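PDB 2O8R: polyphosphate kinase from Porphyromonas gingivalis, which probably catalyses the reversible transfer of the terminal phosphate of ATP to a growing chain of inorganic polyphosphate. Local coordinates for residues N522-E527 with W601-G606; E610-S615 with A630-D635. The protein carries 3 engineered substitutions. All blocks are in the same frame, centred on the assembly; numbering follows the deposited sequence.

Contact 1: residues N522-E527 with W601-G606; sequences NLIERE and WCFHNG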
ATOM      1  N   ASN A 522       0.503  -2.748  46.043  1.00 69.68           N
ATOM      2  CA  ASN A 522       1.524  -2.453  47.037  1.00 68.25           C
ATOM      3  C   ASN A 522       1.994  -1.008  46.993  1.00 64.63           C
ATOM      4  O   ASN A 522       2.013  -0.334  48.023  1.00 75.14           O
ATOM      5  CB  ASN A 522       2.712  -3.391  46.866  1.00 68.29           C
ATOM      6  CG  ASN A 522       2.314  -4.841  46.952  1.00 77.12           C
ATOM      7  OD1 ASN A 522       1.299  -5.186  47.567  1.00 77.30           O
ATOM      8  ND2 ASN A 522       3.099  -5.704  46.318  1.00 74.73           N
ATOM      9  N   LEU A 523       2.363  -0.549  45.797  1.00 64.68           N
ATOM     10  CA  LEU A 523       2.794   0.830  45.562  1.00 61.16           C
ATOM     11  C   LEU A 523       1.771   1.879  46.039  1.00 69.77           C
ATOM     12  O   LEU A 523       2.149   2.858  46.692  1.00 73.59           O
ATOM     13  CB  LEU A 523       3.104   1.043  44.077  1.00 49.40           C
ATOM     14  CG  LEU A 523       4.336   0.369  43.468  1.00 57.10           C
ATOM     15  CD1 LEU A 523       4.166   0.159  41.963  1.00 63.73           C
ATOM     16  CD2 LEU A 523       5.603   1.167  43.744  1.00 40.31           C
ATOM     17  N   ILE A 524       0.490   1.679  45.715  1.00 53.61           N
ATOM     18  CA  ILE A 524      -0.552   2.612  46.143  1.00 62.34           C
ATOM     19  C   ILE A 524      -0.735   2.561  47.650  1.00 64.84           C
ATOM     20  O   ILE A 524      -0.848   3.602  48.308  1.00 64.87           O
ATOM     21  CB  ILE A 524      -1.912   2.328  45.478  1.00 65.53           C
ATOM     22  CG1 ILE A 524      -1.825   2.567  43.967  1.00 70.59           C
ATOM     23  CG2 ILE A 524      -2.982   3.223  46.089  1.00 48.09           C
ATOM     24  CD1 ILE A 524      -3.037   2.089  43.183  1.00 55.48           C
ATOM     25  N   GLU A 525      -0.762   1.340  48.183  1.00 59.01           N
ATOM     26  CA  GLU A 525      -0.905   1.116  49.607  1.00 49.86           C
ATOM     27  C   GLU A 525       0.203   1.806  50.395  1.00 67.18           C
ATOM     28  O   GLU A 525      -0.059   2.450  51.412  1.00 68.92           O
ATOM     29  CB  GLU A 525      -0.906  -0.373  49.932  1.00 43.67           C
ATOM     30  CG  GLU A 525      -2.234  -1.069  49.750  1.00 69.36           C
ATOM     31  CD  GLU A 525      -3.371  -0.428  50.521  1.00 84.15           C
ATOM     32  OE1 GLU A 525      -3.133   0.273  51.531  1.00 89.90           O
ATOM     33  OE2 GLU A 525      -4.524  -0.645  50.113  1.00 97.13           O
ATOM     34  N   ARG A 526       1.437   1.682  49.911  1.00 62.12           N
ATOM     35  CA  ARG A 526       2.583   2.292  50.571  1.00 56.32           C
ATOM     36  C   ARG A 526       2.413   3.793  50.775  1.00 61.64           C
ATOM     37  O   ARG A 526       2.853   4.336  51.796  1.00 62.58           O
ATOM     38  CB  ARG A 526       3.864   2.003  49.806  1.00 49.63           C
ATOM     39  CG  ARG A 526       5.083   2.671  50.408  1.00 53.19           C
ATOM     40  CD  ARG A 526       6.345   2.071  49.888  1.00 46.69           C
ATOM     41  NE  ARG A 526       6.515   2.360  48.474  1.00 74.15           N
ATOM     42  CZ  ARG A 526       7.632   2.134  47.799  1.00 78.27           C
ATOM     43  NH1 ARG A 526       8.689   1.625  48.418  1.00 85.45           N
ATOM     44  NH2 ARG A 526       7.691   2.426  46.508  1.00 74.64           N
ATOM     45  N   GLU A 527       1.762   4.452  49.817  1.00 71.67           N
ATOM     46  CA  GLU A 527       1.474   5.883  49.929  1.00 66.14           C
ATOM     47  C   GLU A 527       0.428   6.112  50.997  1.00 70.54           C
ATOM     48  O   GLU A 527       0.521   7.088  51.741  1.00 75.48           O
ATOM     49  CB  GLU A 527       0.994   6.490  48.602  1.00 60.77           C
ATOM     50  CG  GLU A 527       1.940   6.330  47.437  1.00 49.18           C
ATOM     51  CD  GLU A 527       3.190   7.178  47.557  1.00 72.90           C
ATOM     52  OE1 GLU A 527       3.067   8.366  47.944  1.00 65.89           O
ATOM     53  OE2 GLU A 527       4.293   6.649  47.251  1.00 53.76           O
ATOM     54  N   TRP A 601       4.066   5.994  35.575  1.00 58.16           N
ATOM     55  CA  TRP A 601       3.610   6.049  36.968  1.00 61.85           C
ATOM     56  C   TRP A 601       4.714   6.560  37.889  1.00 52.00           C
ATOM     57  O   TRP A 601       5.840   6.068  37.847  1.00 60.13           O
ATOM     58  CB  TRP A 601       3.132   4.680  37.485  1.00 54.65           C
ATOM     59  CG  TRP A 601       2.374   3.798  36.519  1.00 61.59           C
ATOM     60  CD1 TRP A 601       1.507   4.190  35.526  1.00 39.45           C
ATOM     61  CD2 TRP A 601       2.379   2.363  36.498  1.00 51.36           C
ATOM     62  NE1 TRP A 601       0.996   3.087  34.880  1.00 56.42           N
ATOM     63  CE2 TRP A 601       1.516   1.955  35.452  1.00 46.77           C
ATOM     64  CE3 TRP A 601       3.035   1.383  37.253  1.00 51.68           C
ATOM     65  CZ2 TRP A 601       1.306   0.619  35.137  1.00 39.44           C
ATOM     66  CZ3 TRP A 601       2.813   0.041  36.945  1.00 43.43           C
ATOM     67  CH2 TRP A 601       1.956  -0.323  35.901  1.00 54.91           C
ATOM     68  N   CYS A 602       4.375   7.543  38.718  1.00 46.49           N
ATOM     69  CA  CYS A 602       5.283   8.085  39.722  1.00 56.78           C
ATOM     70  C   CYS A 602       4.681   7.991  41.100  1.00 46.48           C
ATOM     71  O   CYS A 602       3.635   8.578  41.375  1.00 61.51           O
ATOM     72  CB  CYS A 602       5.583   9.546  39.439  1.00 59.26           C
ATOM     73  SG  CYS A 602       6.204   9.776  37.808  1.00 85.82           S
ATOM     74  N   PHE A 603       5.350   7.255  41.970  1.00 47.37           N
ATOM     75  CA  PHE A 603       4.948   7.193  43.370  1.00 60.48           C
ATOM     76  C   PHE A 603       5.973   7.918  44.238  1.00 47.23           C
ATOM     77  O   PHE A 603       7.164   7.590  44.207  1.00 62.22           O
ATOM     78  CB  PHE A 603       4.796   5.744  43.811  1.00 50.34           C
ATOM     79  CG  PHE A 603       3.780   4.960  43.005  1.00 70.38           C
ATOM     80  CD1 PHE A 603       2.488   4.787  43.479  1.00 57.43           C
ATOM     81  CD2 PHE A 603       4.127   4.378  41.785  1.00 52.37           C
ATOM     82  CE1 PHE A 603       1.556   4.056  42.754  1.00 68.98           C
ATOM     83  CE2 PHE A 603       3.202   3.648  41.061  1.00 62.52           C
ATOM     84  CZ  PHE A 603       1.912   3.489  41.545  1.00 49.32           C
ATOM     85  N   HIS A 604       5.508   8.906  45.002  1.00 53.71           N
ATOM     86  CA  HIS A 604       6.391   9.751  45.817  1.00 54.31           C
ATOM     87  C   HIS A 604       7.244   8.991  46.832  1.00 64.33           C
ATOM     88  O   HIS A 604       8.445   9.269  46.960  1.00 66.65           O
ATOM     89  CB  HIS A 604       5.599  10.830  46.537  1.00 44.28           C
ATOM     90  CG  HIS A 604       6.458  11.828  47.244  1.00 71.99           C
ATOM     91  ND1 HIS A 604       7.592  12.369  46.674  1.00 78.38           N
ATOM     92  CD2 HIS A 604       6.346  12.392  48.471  1.00 66.08           C
ATOM     93  CE1 HIS A 604       8.144  13.219  47.519  1.00 71.12           C
ATOM     94  NE2 HIS A 604       7.408  13.252  48.618  1.00 75.22           N
ATOM     95  N   ASN A 605       6.618   8.041  47.535  1.00 52.11           N
ATOM     96  CA  ASN A 605       7.280   7.241  48.574  1.00 56.03           C
ATOM     97  C   ASN A 605       8.177   8.057  49.517  1.00 67.12           C
ATOM     98  O   ASN A 605       9.393   7.827  49.609  1.00 65.69           O
ATOM     99  CB  ASN A 605       8.061   6.100  47.933  1.00 51.68           C
ATOM    100  CG  ASN A 605       8.621   5.139  48.956  1.00 71.97           C
ATOM    101  OD1 ASN A 605       8.023   4.916  50.015  1.00 60.43           O
ATOM    102  ND2 ASN A 605       9.786   4.572  48.652  1.00 74.77           N
ATOM    103  N   GLY A 606       7.577   9.041  50.182  1.00 68.15           N
ATOM    104  CA  GLY A 606       8.306   9.934  51.080  1.00 64.03           C
ATOM    105  C   GLY A 606       9.231  10.917  50.382  1.00 73.90           C
ATOM    106  O   GLY A 606       9.330  12.080  50.773  1.00 88.49           O
TER
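The Phe603 ring receives Leu523 over one face and Ile524 and Glu527 at its edge. Leu523 CB sits above the ring centre, 3.7 Å from the centroid, a CH-pi contact. Leu523 CD1 lies 3.7 Å from Phe603 CE2. Near the ring plane, Ile524 CG1 lies 3.9 Å from Phe603 CE1, and Glu527 CG adds a second edge contact. The other flat pair is Arg526 and Asn605. The Asn605 amide stacks over one face of the guanidinium, with the planes 19° apart. Asn605 ND2 lies toward the rim of that group, 3.2 Å from Arg526 NH1; both are donors, so this is stacking and not a hydrogen bond. The charge of Arg526 is met instead by a salt bridge from NH2 to Glu610.

Glu527 makes the polar link between helix and turn. Its chain bends at chi2 (-71°), which brings CD back toward the turn. Asn605 N donates to the syn lone pair of Glu527 OE2 at 2.7 Å. Glu527 OE1 accepts from Tyr538 N, so the carboxylate ties the turn after strand 600-603 to the start of the neighbouring strand 538-543.

The contact packs helix 516-532 against strand 600-603 of the second C-terminal domain, a PLD-like domain. The segment axes run 34° apart and approach to 9.7 Å. Strand 600-603 lies between strands 538-543 and 610-614 in the sheet, and Ile524 also touches helix 549-560.

Contact 2: residues E610-S615 with A630-D635; sequences EVFISS and ACPVLD
Ile613 is gripped through its backbone by Cys631: Ile613 N donates to Cys631 O, and Cys631 N returns a bond to Ile613 O, both 2.8 Å. They form a hydrogen-bonded pair between antiparallel neighbours, strands 610-614 and 629-632, in the mixed sheet of the PLD-like C-terminal domain 2. Phe612 with Pro632 and Ser614 with Ala630 are the non-hydrogen-bonded pairs on either side. A third bond, from Val633 N to Val611 O, has an N-H...O angle of 160°. Pro632 has no N-H to give, but it falls at a non-hydrogen-bonded position, where this pairing asks for none. Its CA makes a CA-H...O contact with Val611 O instead.

The side chains alternate between the two faces. On one, Phe612 meets Pro632 obliquely, with Phe612 CE1 3.7 Å from Pro632 CD. Ser614 and Ala630 are on the same face. Ser614 OG is anti to its own N (chi1 -167°) and bonds outside the pair to Thr629 O and Ala616 N. Ile613 and Cys631 are on the other face.

The side chains of Val611 and Val633 run alongside each other in the same direction, and both also touch Ile642 of helix 636-651. That helix starts just after Asp635, the N-cap residue, whose OD1 accepts from Leu638 N. Val633 CG2 meets two residues of the neighbouring strand, lying 4.1 Å from both Val611 CG1 and Ile613 CD1.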
ATOM      1  N   GLU A 610       9.683   6.562  42.920  1.00 60.32           N
ATOM      2  CA  GLU A 610       9.798   5.443  41.981  1.00 60.04           C
ATOM      3  C   GLU A 610       8.991   5.743  40.734  1.00 60.46           C
ATOM      4  O   GLU A 610       7.821   6.123  40.813  1.00 64.31           O
ATOM      5  CB  GLU A 610       9.344   4.131  42.618  1.00 47.62           C
ATOM      6  CG  GLU A 610      10.245   3.702  43.773  1.00 56.89           C
ATOM      7  CD  GLU A 610       9.846   2.385  44.412  1.00 55.07           C
ATOM      8  OE1 GLU A 610       9.073   1.614  43.810  1.00 61.61           O
ATOM      9  OE2 GLU A 610      10.320   2.114  45.533  1.00 70.38           O
ATOM     10  N   VAL A 611       9.627   5.603  39.580  1.00 51.62           N
ATOM     11  CA  VAL A 611       8.954   5.898  38.327  1.00 53.84           C
ATOM     12  C   VAL A 611       8.865   4.668  37.441  1.00 59.64           C
ATOM     13  O   VAL A 611       9.866   3.982  37.209  1.00 57.65           O
ATOM     14  CB  VAL A 611       9.635   7.044  37.579  1.00 56.20           C
ATOM     15  CG1 VAL A 611       8.929   7.318  36.258  1.00 49.84           C
ATOM     16  CG2 VAL A 611       9.656   8.291  38.452  1.00 56.50           C
ATOM     17  N   PHE A 612       7.658   4.383  36.955  1.00 61.12           N
ATOM     18  CA  PHE A 612       7.475   3.280  36.023  1.00 57.74           C
ATOM     19  C   PHE A 612       7.041   3.746  34.647  1.00 59.62           C
ATOM     20  O   PHE A 612       6.296   4.715  34.508  1.00 64.90           O
ATOM     21  CB  PHE A 612       6.472   2.277  36.560  1.00 52.37           C
ATOM     22  CG  PHE A 612       6.933   1.561  37.786  1.00 66.25           C
ATOM     23  CD1 PHE A 612       7.585   0.339  37.685  1.00 72.09           C
ATOM     24  CD2 PHE A 612       6.711   2.103  39.044  1.00 53.81           C
ATOM     25  CE1 PHE A 612       8.009  -0.329  38.819  1.00 37.68           C
ATOM     26  CE2 PHE A 612       7.134   1.447  40.176  1.00 47.86           C
ATOM     27  CZ  PHE A 612       7.781   0.229  40.063  1.00 56.64           C
ATOM     28  N   ILE A 613       7.531   3.032  33.640  1.00 58.20           N
ATOM     29  CA  ILE A 613       7.149   3.207  32.248  1.00 51.78           C
ATOM     30  C   ILE A 613       6.338   1.973  31.862  1.00 57.33           C
ATOM     31  O   ILE A 613       6.801   0.842  32.087  1.00 47.85           O
ATOM     32  CB  ILE A 613       8.427   3.338  31.375  1.00 57.93           C
ATOM     33  CG1 ILE A 613       8.851   4.795  31.292  1.00 53.51           C
ATOM     34  CG2 ILE A 613       8.258   2.783  29.963  1.00 41.31           C
ATOM     35  CD1 ILE A 613      10.202   4.963  30.660  1.00 87.75           C
ATOM     36  N   SER A 614       5.130   2.166  31.317  1.00 43.00           N
ATOM     37  CA  SER A 614       4.299   0.999  30.981  1.00 47.72           C
ATOM     38  C   SER A 614       3.773   0.866  29.563  1.00 47.68           C
ATOM     39  O   SER A 614       3.663   1.837  28.816  1.00 60.42           O
ATOM     40  CB  SER A 614       3.130   0.857  31.951  1.00 48.94           C
ATOM     41  OG  SER A 614       2.543  -0.429  31.795  1.00 42.62           O
ATOM     42  N   SER A 615       3.440  -0.373  29.215  1.00 56.30           N
ATOM     43  CA  SER A 615       2.732  -0.688  27.981  1.00 57.91           C
ATOM     44  C   SER A 615       1.227  -0.671  28.205  1.00 52.22           C
ATOM     45  O   SER A 615       0.458  -0.567  27.259  1.00 57.62           O
ATOM     46  CB  SER A 615       3.152  -2.064  27.462  1.00 51.20           C
ATOM     47  OG  SER A 615       2.636  -3.086  28.291  1.00 66.64           O
ATOM     48  N   ALA A 630       5.526  -3.331  32.710  1.00 54.94           N
ATOM     49  CA  ALA A 630       5.888  -2.063  33.311  1.00 60.32           C
ATOM     50  C   ALA A 630       7.305  -2.188  33.844  1.00 65.35           C
ATOM     51  O   ALA A 630       7.710  -3.245  34.342  1.00 68.75           O
ATOM     52  CB  ALA A 630       4.923  -1.679  34.414  1.00 56.62           C
ATOM     53  N   CYS A 631       8.058  -1.104  33.727  1.00 66.12           N
ATOM     54  CA  CYS A 631       9.460  -1.115  34.086  1.00 46.93           C
ATOM     55  C   CYS A 631       9.844   0.077  34.957  1.00 61.82           C
ATOM     56  O   CYS A 631       9.474   1.213  34.649  1.00 57.45           O
ATOM     57  CB  CYS A 631      10.290  -1.097  32.827  1.00 52.19           C
ATOM     58  SG  CYS A 631      11.952  -1.610  33.095  1.00 63.95           S
ATOM     59  N   PRO A 632      10.563  -0.188  36.068  1.00 57.02           N
ATOM     60  CA  PRO A 632      11.183   0.828  36.903  1.00 53.35           C
ATOM     61  C   PRO A 632      12.276   1.559  36.158  1.00 62.30           C
ATOM     62  O   PRO A 632      13.062   0.939  35.436  1.00 62.82           O
ATOM     63  CB  PRO A 632      11.827   0.013  38.026  1.00 50.35           C
ATOM     64  CG  PRO A 632      12.007  -1.320  37.464  1.00 46.63           C
ATOM     65  CD  PRO A 632      10.792  -1.529  36.621  1.00 42.87           C
ATOM     66  N   VAL A 633      12.308   2.872  36.332  1.00 44.64           N
ATOM     67  CA  VAL A 633      13.383   3.682  35.831  1.00 49.24           C
ATOM     68  C   VAL A 633      14.379   3.769  36.986  1.00 62.19           C
ATOM     69  O   VAL A 633      14.136   4.473  37.961  1.00 68.95           O
ATOM     70  CB  VAL A 633      12.848   5.057  35.458  1.00 46.54           C
ATOM     71  CG1 VAL A 633      13.946   5.942  34.879  1.00 50.73           C
ATOM     72  CG2 VAL A 633      11.707   4.908  34.484  1.00 63.00           C
ATOM     73  N   LEU A 634      15.477   3.025  36.897  1.00 58.62           N
ATOM     74  CA  LEU A 634      16.441   2.938  38.011  1.00 61.14           C
ATOM     75  C   LEU A 634      17.413   4.110  38.136  1.00 63.02           C
ATOM     76  O   LEU A 634      17.734   4.547  39.243  1.00 72.31           O
ATOM     77  CB  LEU A 634      17.224   1.631  37.946  1.00 37.37           C
ATOM     78  CG  LEU A 634      16.283   0.430  38.027  1.00 39.25           C
ATOM     79  CD1 LEU A 634      17.070  -0.838  38.003  1.00 36.54           C
ATOM     80  CD2 LEU A 634      15.391   0.493  39.271  1.00 33.18           C
ATOM     81  N   ASP A 635      17.877   4.613  37.001  1.00 63.56           N
ATOM     82  CA  ASP A 635      18.786   5.743  36.982  1.00 58.33           C
ATOM     83  C   ASP A 635      18.116   7.025  37.477  1.00 59.97           C
ATOM     84  O   ASP A 635      17.103   7.465  36.928  1.00 59.28           O
ATOM     85  CB  ASP A 635      19.339   5.938  35.580  1.00 60.26           C
ATOM     86  CG  ASP A 635      20.417   6.982  35.525  1.00 64.58           C
ATOM     87  OD1 ASP A 635      20.127   8.160  35.838  1.00 69.09           O
ATOM     88  OD2 ASP A 635      21.554   6.624  35.151  1.00 87.86           O
TER

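How the contacts relate
Contacts 1 and 2 belong to one domain, with centres 13 Å apart, and share a sheet. Strand 600-603 of contact 1 and strand 610-614 of contact 2 are consecutive in the chain and adjacent in the sheet. Trp601 O and Phe612 N, 2.6 Å apart, probably form a hydrogen bond between them. The Arg526-Glu610 salt bridge (NH2 to OE2, 2.8 Å) carries helix 516-532 over to strand 610-614. Trp601 CH2 also packs on Ala630 CB at 3.6 Å. Contact 1 lies away from the predicted sites. In contact 2, the Ser614 side chain is about 8 Å from that of His439, the predicted phosphohistidine.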